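Local coordinates for protein glutathione S-transferase (Natrialba magadii ATCC 43099, PDB 6GZF) that probably transfers glutathione to or from small electrophilic or quinone substrates, as a Xi-class glutathione transferase of a haloalkaliphilic archaeon, at residues R55-V60 and D109-V114; R38-D43 and I153-D158. All blocks are in the same frame, centred on the assembly; numbering follows the deposited sequence.

How the contacts relate
From the N terminus, the chain first runs through the loop containing 38-43, then forms strand 56-60, passes through helix 65-77 and strand 84-87, reaches the loop at 109-114 and only later enters helix 150-159. Contact 2, joining 38-43 to 153-158, therefore closes the long loop, and contact 1, joining 55-60 to 109-114, is nested inside it. Their centres are about 17 Å apart, yet they touch: Tyr56 CE1 lies 3.7 Å from Val41 CG2, and Leu58 packs on Phe157. Contact 1 ties a connecting loop to the mixed sheet of the thioredoxin-like domain; contact 2 ties the N-terminal extension to that domain's last helix.

Contact 1: R55-V60 and D109-V114; sequences RYHLYV and DHVHDV
Tyr59, on strand 56-60, holds its ring carbon CG anti to the carbonyl carbon (chi1 -66°), and Asp109, in the loop, holds CG anti to its backbone N (chi1 169°); from these starting points the phenol oxygen and the carboxylate meet. Tyr59 OH donates to Asp109 OD1, which sits at the edge of the ring and in its plane. The modelled separation is very short, and at this resolution its exact length carries little weight. The ring and carboxylate planes are turned 47° apart. The same OD1 accepts Val111 N at 3.3 Å from above the carboxylate plane, closing an Asx turn. OD2 serves two further amides: Val114 N at 3.0 Å, through the anti lone pair, and His112 N at 2.9 Å, from above the plane. One carboxylate thus gathers three backbone amides of its own loop and joins them to the strand. The strand belongs to the mixed sheet of the thioredoxin-like fold found at the N-terminal end of glutathione transferases, and the loop follows strand 84-87 and leads into helix 117-124. An alanine in place of Asp109 would probably leave the Tyr59 hydroxyl without this acceptor and the amides of the turn without their common anchor, letting the loop shift. Beside the polar link, the Val111 and His57 side chains pass each other in opposite directions, CG2 of Val111 3.8 Å from CD2 of His57; CG2 also packs by the Tyr59 hydroxyl end. His57 CE1 meets His110 CB at 3.7 Å; the two imidazoles lie oblique, with centroids 5.4 Å apart. Their polar ends are engaged by serines of strand 84-87: His57 ND1 with Ser84 OG, and both His57 NE2 and His110 ND1 with Ser86 OG.

Contact 2: R38-D43 and I153-D158; sequences RNWVQD and IMRMFD
Met156 overlaps the rim of the Trp40 indole with its methyl CE, which stands 3.8 Å above the ring plane and 4.0 Å from Trp40 CE3. Its CG stands between the backbone N and the carbonyl carbon (chi1 68°), and a bend at chi3 (76°) sets CE beside the 38-43 loop, where it also approaches the Asn39 carbonyl. Arg155, the preceding residue on helix 150-159, meets the same indole differently: its CG comes in plane to the edge, 3.7 Å from Trp40 CZ3. The Met156 sulfur turns to Val41, whose backbone N points at SD across 3.6 Å in a nearly straight (167°) but weak hydrogen bond. Val41 CG2 packs against SD as well, at 3.9 Å, the two side chains crossing at about a right angle. Here the extended N-terminal loop is laid along the helix that ends the thioredoxin-like domain, with Val41 and Met156 also reaching Leu137 of the central sheet. The Arg155 guanidinium leads away from the contact to salt bridges with Asp181 and Glu238, so its aliphatic stem is the part that faces the tryptophan. Joined mainly by thioether, aliphatic and aromatic surfaces, the two segments probably depend more on close fit than on polar direction, the weak amide-sulfur bond perhaps adding a modest directional preference.

Contact 1: R55-V60 and D109-V114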
ATOM      1  N   ARG A  55      25.494  19.251 -28.554  1.00 28.33           N
ATOM      2  CA  ARG A  55      24.339  19.887 -29.170  1.00 21.37           C
ATOM      3  C   ARG A  55      23.030  19.609 -28.437  1.00 23.68           C
ATOM      4  O   ARG A  55      22.277  20.531 -28.127  1.00 22.78           O
ATOM      5  CB  ARG A  55      24.219  19.431 -30.625  1.00 22.68           C
ATOM      6  CG  ARG A  55      23.057  20.052 -31.367  1.00 26.24           C
ATOM      7  CD  ARG A  55      22.958  19.521 -32.784  1.00 22.47           C
ATOM      8  NE  ARG A  55      21.786  20.050 -33.475  1.00 24.09           N
ATOM      9  CZ  ARG A  55      21.466  19.757 -34.731  1.00 23.88           C
ATOM     10  NH1 ARG A  55      22.231  18.938 -35.438  1.00 26.42           N
ATOM     11  NH2 ARG A  55      20.380  20.285 -35.279  1.00 24.47           N
ATOM     12  N   TYR A  56      22.759  18.337 -28.163  1.00 19.16           N
ATOM     13  CA  TYR A  56      21.463  17.934 -27.626  1.00 23.47           C
ATOM     14  C   TYR A  56      21.431  17.919 -26.099  1.00 22.55           C
ATOM     15  O   TYR A  56      22.357  17.434 -25.449  1.00 23.03           O
ATOM     16  CB  TYR A  56      21.074  16.561 -28.176  1.00 19.14           C
ATOM     17  CG  TYR A  56      21.035  16.514 -29.688  1.00 26.16           C
ATOM     18  CD1 TYR A  56      19.919  16.957 -30.386  1.00 28.47           C
ATOM     19  CD2 TYR A  56      22.115  16.032 -30.416  1.00 24.16           C
ATOM     20  CE1 TYR A  56      19.879  16.919 -31.768  1.00 26.90           C
ATOM     21  CE2 TYR A  56      22.083  15.991 -31.798  1.00 25.36           C
ATOM     22  CZ  TYR A  56      20.962  16.435 -32.469  1.00 27.10           C
ATOM     23  OH  TYR A  56      20.922  16.397 -33.844  1.00 26.70           O
ATOM     24  N   HIS A  57      20.350  18.453 -25.538  1.00 23.82           N
ATOM     25  CA  HIS A  57      20.192  18.548 -24.091  1.00 22.28           C
ATOM     26  C   HIS A  57      19.024  17.686 -23.617  1.00 26.43           C
ATOM     27  O   HIS A  57      18.017  17.555 -24.313  1.00 26.62           O
ATOM     28  CB  HIS A  57      19.982  20.007 -23.676  1.00 25.79           C
ATOM     29  CG  HIS A  57      20.030  20.229 -22.196  1.00 29.62           C
ATOM     30  ND1 HIS A  57      21.190  20.107 -21.463  1.00 27.50           N
ATOM     31  CD2 HIS A  57      19.063  20.573 -21.314  1.00 31.30           C
ATOM     32  CE1 HIS A  57      20.936  20.362 -20.193  1.00 25.62           C
ATOM     33  NE2 HIS A  57      19.653  20.649 -20.075  1.00 29.04           N
ATOM     34  N   LEU A  58      19.161  17.104 -22.430  1.00 25.24           N
ATOM     35  CA  LEU A  58      18.159  16.178 -21.910  1.00 22.12           C
ATOM     36  C   LEU A  58      17.522  16.678 -20.615  1.00 27.79           C
ATOM     37  O   LEU A  58      18.218  17.089 -19.688  1.00 24.32           O
ATOM     38  CB  LEU A  58      18.788  14.799 -21.687  1.00 18.48           C
ATOM     39  CG  LEU A  58      17.915  13.718 -21.049  1.00 21.79           C
ATOM     40  CD1 LEU A  58      16.737  13.370 -21.946  1.00 19.18           C
ATOM     41  CD2 LEU A  58      18.742  12.479 -20.742  1.00 16.94           C
ATOM     42  N   TYR A  59      16.194  16.643 -20.559  1.00 30.59           N
ATOM     43  CA  TYR A  59      15.462  17.022 -19.354  1.00 23.56           C
ATOM     44  C   TYR A  59      14.837  15.800 -18.696  1.00 22.30           C
ATOM     45  O   TYR A  59      14.061  15.084 -19.323  1.00 27.36           O
ATOM     46  CB  TYR A  59      14.375  18.048 -19.676  1.00 24.24           C
ATOM     47  CG  TYR A  59      14.906  19.380 -20.143  1.00 28.28           C
ATOM     48  CD1 TYR A  59      15.264  20.363 -19.232  1.00 25.78           C
ATOM     49  CD2 TYR A  59      15.042  19.659 -21.496  1.00 26.94           C
ATOM     50  CE1 TYR A  59      15.748  21.584 -19.655  1.00 29.10           C
ATOM     51  CE2 TYR A  59      15.524  20.877 -21.928  1.00 26.89           C
ATOM     52  CZ  TYR A  59      15.876  21.834 -21.003  1.00 25.25           C
ATOM     53  OH  TYR A  59      16.355  23.051 -21.425  1.00 23.78           O
ATOM     54  N   VAL A  60      15.177  15.559 -17.433  1.00 24.91           N
ATOM     55  CA  VAL A  60      14.652  14.396 -16.727  1.00 20.46           C
ATOM     56  C   VAL A  60      14.236  14.694 -15.295  1.00 26.83           C
ATOM     57  O   VAL A  60      14.661  15.683 -14.696  1.00 23.12           O
ATOM     58  CB  VAL A  60      15.682  13.242 -16.673  1.00 19.92           C
ATOM     59  CG1 VAL A  60      16.010  12.730 -18.067  1.00 17.69           C
ATOM     60  CG2 VAL A  60      16.940  13.687 -15.939  1.00 13.93           C
ATOM     61  N   ASP A 109      17.540  24.964 -15.458  1.00 22.88           N
ATOM     62  CA  ASP A 109      17.409  24.809 -16.900  1.00 32.15           C
ATOM     63  C   ASP A 109      18.644  25.386 -17.585  1.00 28.50           C
ATOM     64  O   ASP A 109      18.776  26.601 -17.723  1.00 25.15           O
ATOM     65  CB  ASP A 109      16.136  25.490 -17.406  1.00 33.67           C
ATOM     66  CG  ASP A 109      16.089  25.595 -18.919  1.00 33.68           C
ATOM     67  OD1 ASP A 109      16.552  24.655 -19.600  1.00 32.81           O
ATOM     68  OD2 ASP A 109      15.586  26.617 -19.430  1.00 37.93           O
ATOM     69  N   HIS A 110      19.545  24.506 -18.011  1.00 28.00           N
ATOM     70  CA  HIS A 110      20.820  24.924 -18.586  1.00 31.65           C
ATOM     71  C   HIS A 110      20.668  25.714 -19.884  1.00 28.91           C
ATOM     72  O   HIS A 110      21.577  26.443 -20.280  1.00 28.45           O
ATOM     73  CB  HIS A 110      21.712  23.704 -18.837  1.00 31.50           C
ATOM     74  CG  HIS A 110      22.166  23.016 -17.589  1.00 36.61           C
ATOM     75  ND1 HIS A 110      21.368  22.135 -16.892  1.00 30.70           N
ATOM     76  CD2 HIS A 110      23.338  23.079 -16.912  1.00 32.64           C
ATOM     77  CE1 HIS A 110      22.029  21.683 -15.839  1.00 30.92           C
ATOM     78  NE2 HIS A 110      23.226  22.241 -15.828  1.00 36.54           N
ATOM     79  N   VAL A 111      19.524  25.572 -20.543  1.00 27.40           N
ATOM     80  CA  VAL A 111      19.328  26.196 -21.847  1.00 29.56           C
ATOM     81  C   VAL A 111      18.777  27.618 -21.747  1.00 29.19           C
ATOM     82  O   VAL A 111      19.429  28.568 -22.181  1.00 36.12           O
ATOM     83  CB  VAL A 111      18.392  25.352 -22.731  1.00 31.36           C
ATOM     84  CG1 VAL A 111      18.166  26.038 -24.066  1.00 27.84           C
ATOM     85  CG2 VAL A 111      18.982  23.967 -22.943  1.00 31.52           C
ATOM     86  N   HIS A 112      17.584  27.770 -21.177  1.00 27.02           N
ATOM     87  CA  HIS A 112      16.938  29.080 -21.132  1.00 29.21           C
ATOM     88  C   HIS A 112      16.653  29.570 -19.715  1.00 30.50           C
ATOM     89  O   HIS A 112      16.045  30.626 -19.535  1.00 29.18           O
ATOM     90  CB  HIS A 112      15.635  29.051 -21.935  1.00 30.24           C
ATOM     91  CG  HIS A 112      15.839  28.900 -23.409  1.00 31.21           C
ATOM     92  ND1 HIS A 112      16.600  29.780 -24.149  1.00 40.15           N
ATOM     93  CD2 HIS A 112      15.384  27.971 -24.282  1.00 40.31           C
ATOM     94  CE1 HIS A 112      16.604  29.398 -25.414  1.00 34.30           C
ATOM     95  NE2 HIS A 112      15.876  28.304 -25.521  1.00 39.40           N
ATOM     96  N   ASP A 113      17.096  28.803 -18.721  1.00 32.02           N
ATOM     97  CA  ASP A 113      16.923  29.159 -17.312  1.00 34.07           C
ATOM     98  C   ASP A 113      15.457  29.442 -16.985  1.00 37.44           C
ATOM     99  O   ASP A 113      15.120  30.487 -16.426  1.00 33.89           O
ATOM    100  CB  ASP A 113      17.792  30.370 -16.953  1.00 28.26           C
ATOM    101  CG  ASP A 113      17.876  30.608 -15.457  1.00 28.43           C
ATOM    102  OD1 ASP A 113      17.682  29.645 -14.687  1.00 29.93           O
ATOM    103  OD2 ASP A 113      18.131  31.762 -15.051  1.00 27.22           O
ATOM    104  N   VAL A 114      14.586  28.508 -17.345  1.00 27.19           N
ATOM    105  CA  VAL A 114      13.156  28.676 -17.119  1.00 29.76           C
ATOM    106  C   VAL A 114      12.751  28.203 -15.727  1.00 32.55           C
ATOM    107  O   VAL A 114      13.411  27.350 -15.133  1.00 32.59           O
ATOM    108  CB  VAL A 114      12.327  27.918 -18.176  1.00 30.85           C
ATOM    109  CG1 VAL A 114      12.618  28.462 -19.564  1.00 34.16           C
ATOM    110  CG2 VAL A 114      12.617  26.429 -18.113  1.00 28.08           C
TER

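Contact 2: R38-D43 and I153-D158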
ATOM      1  N   ARG A  38       7.999  13.802 -32.069  1.00 22.57           N
ATOM      2  CA  ARG A  38       8.535  12.514 -32.501  1.00 23.11           C
ATOM      3  C   ARG A  38       9.628  12.599 -33.564  1.00 23.81           C
ATOM      4  O   ARG A  38       9.769  11.687 -34.380  1.00 21.59           O
ATOM      5  CB  ARG A  38       7.401  11.635 -33.029  1.00 27.25           C
ATOM      6  CG  ARG A  38       6.261  11.444 -32.051  1.00 28.09           C
ATOM      7  CD  ARG A  38       6.381  10.113 -31.338  1.00 30.44           C
ATOM      8  NE  ARG A  38       5.221   9.840 -30.498  1.00 43.54           N
ATOM      9  CZ  ARG A  38       4.178   9.110 -30.880  1.00 38.31           C
ATOM     10  NH1 ARG A  38       3.165   8.915 -30.047  1.00 39.96           N
ATOM     11  NH2 ARG A  38       4.147   8.579 -32.094  1.00 30.70           N
ATOM     12  N   ASN A  39      10.402  13.678 -33.563  1.00 21.14           N
ATOM     13  CA  ASN A  39      11.553  13.755 -34.454  1.00 16.43           C
ATOM     14  C   ASN A  39      12.674  12.849 -33.957  1.00 23.85           C
ATOM     15  O   ASN A  39      12.768  12.562 -32.763  1.00 23.21           O
ATOM     16  CB  ASN A  39      12.052  15.195 -34.587  1.00 20.79           C
ATOM     17  CG  ASN A  39      11.194  16.025 -35.521  1.00 22.05           C
ATOM     18  OD1 ASN A  39      11.225  15.841 -36.738  1.00 31.48           O
ATOM     19  ND2 ASN A  39      10.425  16.948 -34.957  1.00 27.99           N
ATOM     20  N   TRP A  40      13.516  12.397 -34.879  1.00 23.31           N
ATOM     21  CA  TRP A  40      14.619  11.509 -34.534  1.00 21.38           C
ATOM     22  C   TRP A  40      15.974  12.141 -34.818  1.00 26.42           C
ATOM     23  O   TRP A  40      16.134  12.882 -35.788  1.00 25.91           O
ATOM     24  CB  TRP A  40      14.510  10.192 -35.307  1.00 22.18           C
ATOM     25  CG  TRP A  40      13.460   9.255 -34.803  1.00 22.46           C
ATOM     26  CD1 TRP A  40      12.107   9.425 -34.865  1.00 29.32           C
ATOM     27  CD2 TRP A  40      13.678   7.984 -34.179  1.00 23.40           C
ATOM     28  NE1 TRP A  40      11.469   8.343 -34.308  1.00 23.69           N
ATOM     29  CE2 TRP A  40      12.411   7.444 -33.880  1.00 24.49           C
ATOM     30  CE3 TRP A  40      14.820   7.252 -33.839  1.00 20.23           C
ATOM     31  CZ2 TRP A  40      12.255   6.206 -33.260  1.00 21.09           C
ATOM     32  CZ3 TRP A  40      14.663   6.024 -33.221  1.00 18.05           C
ATOM     33  CH2 TRP A  40      13.390   5.514 -32.937  1.00 20.92           C
ATOM     34  N   VAL A  41      16.944  11.850 -33.960  1.00 32.49           N
ATOM     35  CA  VAL A  41      18.335  12.145 -34.268  1.00 32.48           C
ATOM     36  C   VAL A  41      18.871  10.984 -35.092  1.00 27.53           C
ATOM     37  O   VAL A  41      18.882   9.843 -34.629  1.00 32.07           O
ATOM     38  CB  VAL A  41      19.189  12.341 -33.005  1.00 31.96           C
ATOM     39  CG1 VAL A  41      20.637  12.612 -33.384  1.00 26.97           C
ATOM     40  CG2 VAL A  41      18.634  13.476 -32.159  1.00 26.97           C
ATOM     41  N   GLN A  42      19.299  11.270 -36.315  1.00 33.36           N
ATOM     42  CA  GLN A  42      19.693  10.214 -37.239  1.00 38.35           C
ATOM     43  C   GLN A  42      21.100  10.418 -37.787  1.00 37.39           C
ATOM     44  O   GLN A  42      21.411  11.466 -38.353  1.00 25.74           O
ATOM     45  CB  GLN A  42      18.694  10.129 -38.393  1.00 34.49           C
ATOM     46  CG  GLN A  42      17.317   9.627 -37.991  1.00 31.70           C
ATOM     47  CD  GLN A  42      17.298   8.136 -37.716  1.00 41.84           C
ATOM     48  OE1 GLN A  42      17.437   7.702 -36.573  1.00 40.40           O
ATOM     49  NE2 GLN A  42      17.123   7.343 -38.768  1.00 49.88           N
ATOM     50  N   ASP A  43      21.945   9.404 -37.620  1.00 35.66           N
ATOM     51  CA  ASP A  43      23.290   9.427 -38.182  1.00 38.31           C
ATOM     52  C   ASP A  43      23.207   9.336 -39.701  1.00 38.05           C
ATOM     53  O   ASP A  43      23.461   8.283 -40.286  1.00 41.37           O
ATOM     54  CB  ASP A  43      24.134   8.281 -37.617  1.00 39.93           C
ATOM     55  CG  ASP A  43      25.624   8.517 -37.774  1.00 37.15           C
ATOM     56  OD1 ASP A  43      26.015   9.338 -38.631  1.00 39.52           O
ATOM     57  OD2 ASP A  43      26.408   7.882 -37.038  1.00 36.07           O
ATOM     58  N   ILE A 153      13.867   7.900 -27.556  1.00 27.59           N
ATOM     59  CA  ILE A 153      15.073   8.598 -27.117  1.00 16.64           C
ATOM     60  C   ILE A 153      16.115   7.580 -26.662  1.00 21.19           C
ATOM     61  O   ILE A 153      17.306   7.728 -26.939  1.00 23.34           O
ATOM     62  CB  ILE A 153      14.778   9.597 -25.979  1.00 20.71           C
ATOM     63  CG1 ILE A 153      13.857  10.714 -26.475  1.00 18.79           C
ATOM     64  CG2 ILE A 153      16.068  10.200 -25.443  1.00 17.78           C
ATOM     65  CD1 ILE A 153      13.491  11.720 -25.410  1.00 22.28           C
ATOM     66  N   MET A 154      15.655   6.539 -25.973  1.00 18.24           N
ATOM     67  CA  MET A 154      16.526   5.437 -25.581  1.00 23.15           C
ATOM     68  C   MET A 154      17.134   4.773 -26.811  1.00 23.92           C
ATOM     69  O   MET A 154      18.332   4.492 -26.851  1.00 23.79           O
ATOM     70  CB  MET A 154      15.758   4.404 -24.752  1.00 16.89           C
ATOM     71  CG  MET A 154      16.516   3.099 -24.546  1.00 15.66           C
ATOM     72  SD  MET A 154      15.820   2.038 -23.263  1.00 23.06           S
ATOM     73  CE  MET A 154      14.244   1.600 -23.994  1.00 21.19           C
ATOM     74  N   ARG A 155      16.295   4.535 -27.815  1.00 27.17           N
ATOM     75  CA  ARG A 155      16.721   3.881 -29.047  1.00 18.51           C
ATOM     76  C   ARG A 155      17.773   4.690 -29.802  1.00 18.38           C
ATOM     77  O   ARG A 155      18.798   4.149 -30.216  1.00 22.31           O
ATOM     78  CB  ARG A 155      15.515   3.625 -29.955  1.00 28.49           C
ATOM     79  CG  ARG A 155      15.872   3.073 -31.328  1.00 21.56           C
ATOM     80  CD  ARG A 155      16.586   1.735 -31.224  1.00 22.33           C
ATOM     81  NE  ARG A 155      15.770   0.730 -30.551  1.00 23.41           N
ATOM     82  CZ  ARG A 155      14.863  -0.024 -31.163  1.00 37.16           C
ATOM     83  NH1 ARG A 155      14.163  -0.915 -30.474  1.00 36.54           N
ATOM     84  NH2 ARG A 155      14.654   0.115 -32.465  1.00 33.83           N
ATOM     85  N   MET A 156      17.523   5.982 -29.979  1.00 17.77           N
ATOM     86  CA  MET A 156      18.445   6.820 -30.738  1.00 21.11           C
ATOM     87  C   MET A 156      19.728   7.100 -29.951  1.00 21.33           C
ATOM     88  O   MET A 156      20.790   7.299 -30.541  1.00 27.04           O
ATOM     89  CB  MET A 156      17.769   8.128 -31.156  1.00 21.26           C
ATOM     90  CG  MET A 156      17.451   9.086 -30.024  1.00 25.46           C
ATOM     91  SD  MET A 156      16.612  10.564 -30.629  1.00 29.72           S
ATOM     92  CE  MET A 156      14.958   9.935 -30.918  1.00 23.35           C
ATOM     93  N   PHE A 157      19.630   7.107 -28.624  1.00 24.55           N
ATOM     94  CA  PHE A 157      20.820   7.150 -27.776  1.00 18.84           C
ATOM     95  C   PHE A 157      21.669   5.916 -28.035  1.00 23.21           C
ATOM     96  O   PHE A 157      22.898   5.958 -27.983  1.00 20.49           O
ATOM     97  CB  PHE A 157      20.451   7.211 -26.290  1.00 21.80           C
ATOM     98  CG  PHE A 157      20.138   8.590 -25.785  1.00 22.28           C
ATOM     99  CD1 PHE A 157      19.989   9.654 -26.657  1.00 23.72           C
ATOM    100  CD2 PHE A 157      20.004   8.821 -24.424  1.00 20.71           C
ATOM    101  CE1 PHE A 157      19.701  10.921 -26.183  1.00 23.91           C
ATOM    102  CE2 PHE A 157      19.720  10.085 -23.943  1.00 19.35           C
ATOM    103  CZ  PHE A 157      19.568  11.137 -24.824  1.00 21.15           C
ATOM    104  N   ASP A 158      20.984   4.814 -28.317  1.00 26.62           N
ATOM    105  CA  ASP A 158      21.603   3.504 -28.436  1.00 22.95           C
ATOM    106  C   ASP A 158      22.263   3.273 -29.795  1.00 27.22           C
ATOM    107  O   ASP A 158      23.357   2.718 -29.875  1.00 29.00           O
ATOM    108  CB  ASP A 158      20.547   2.425 -28.179  1.00 21.71           C
ATOM    109  CG  ASP A 158      21.147   1.058 -27.937  1.00 28.66           C
ATOM    110  OD1 ASP A 158      22.338   0.979 -27.578  1.00 20.10           O
ATOM    111  OD2 ASP A 158      20.419   0.059 -28.099  1.00 26.75           O
TER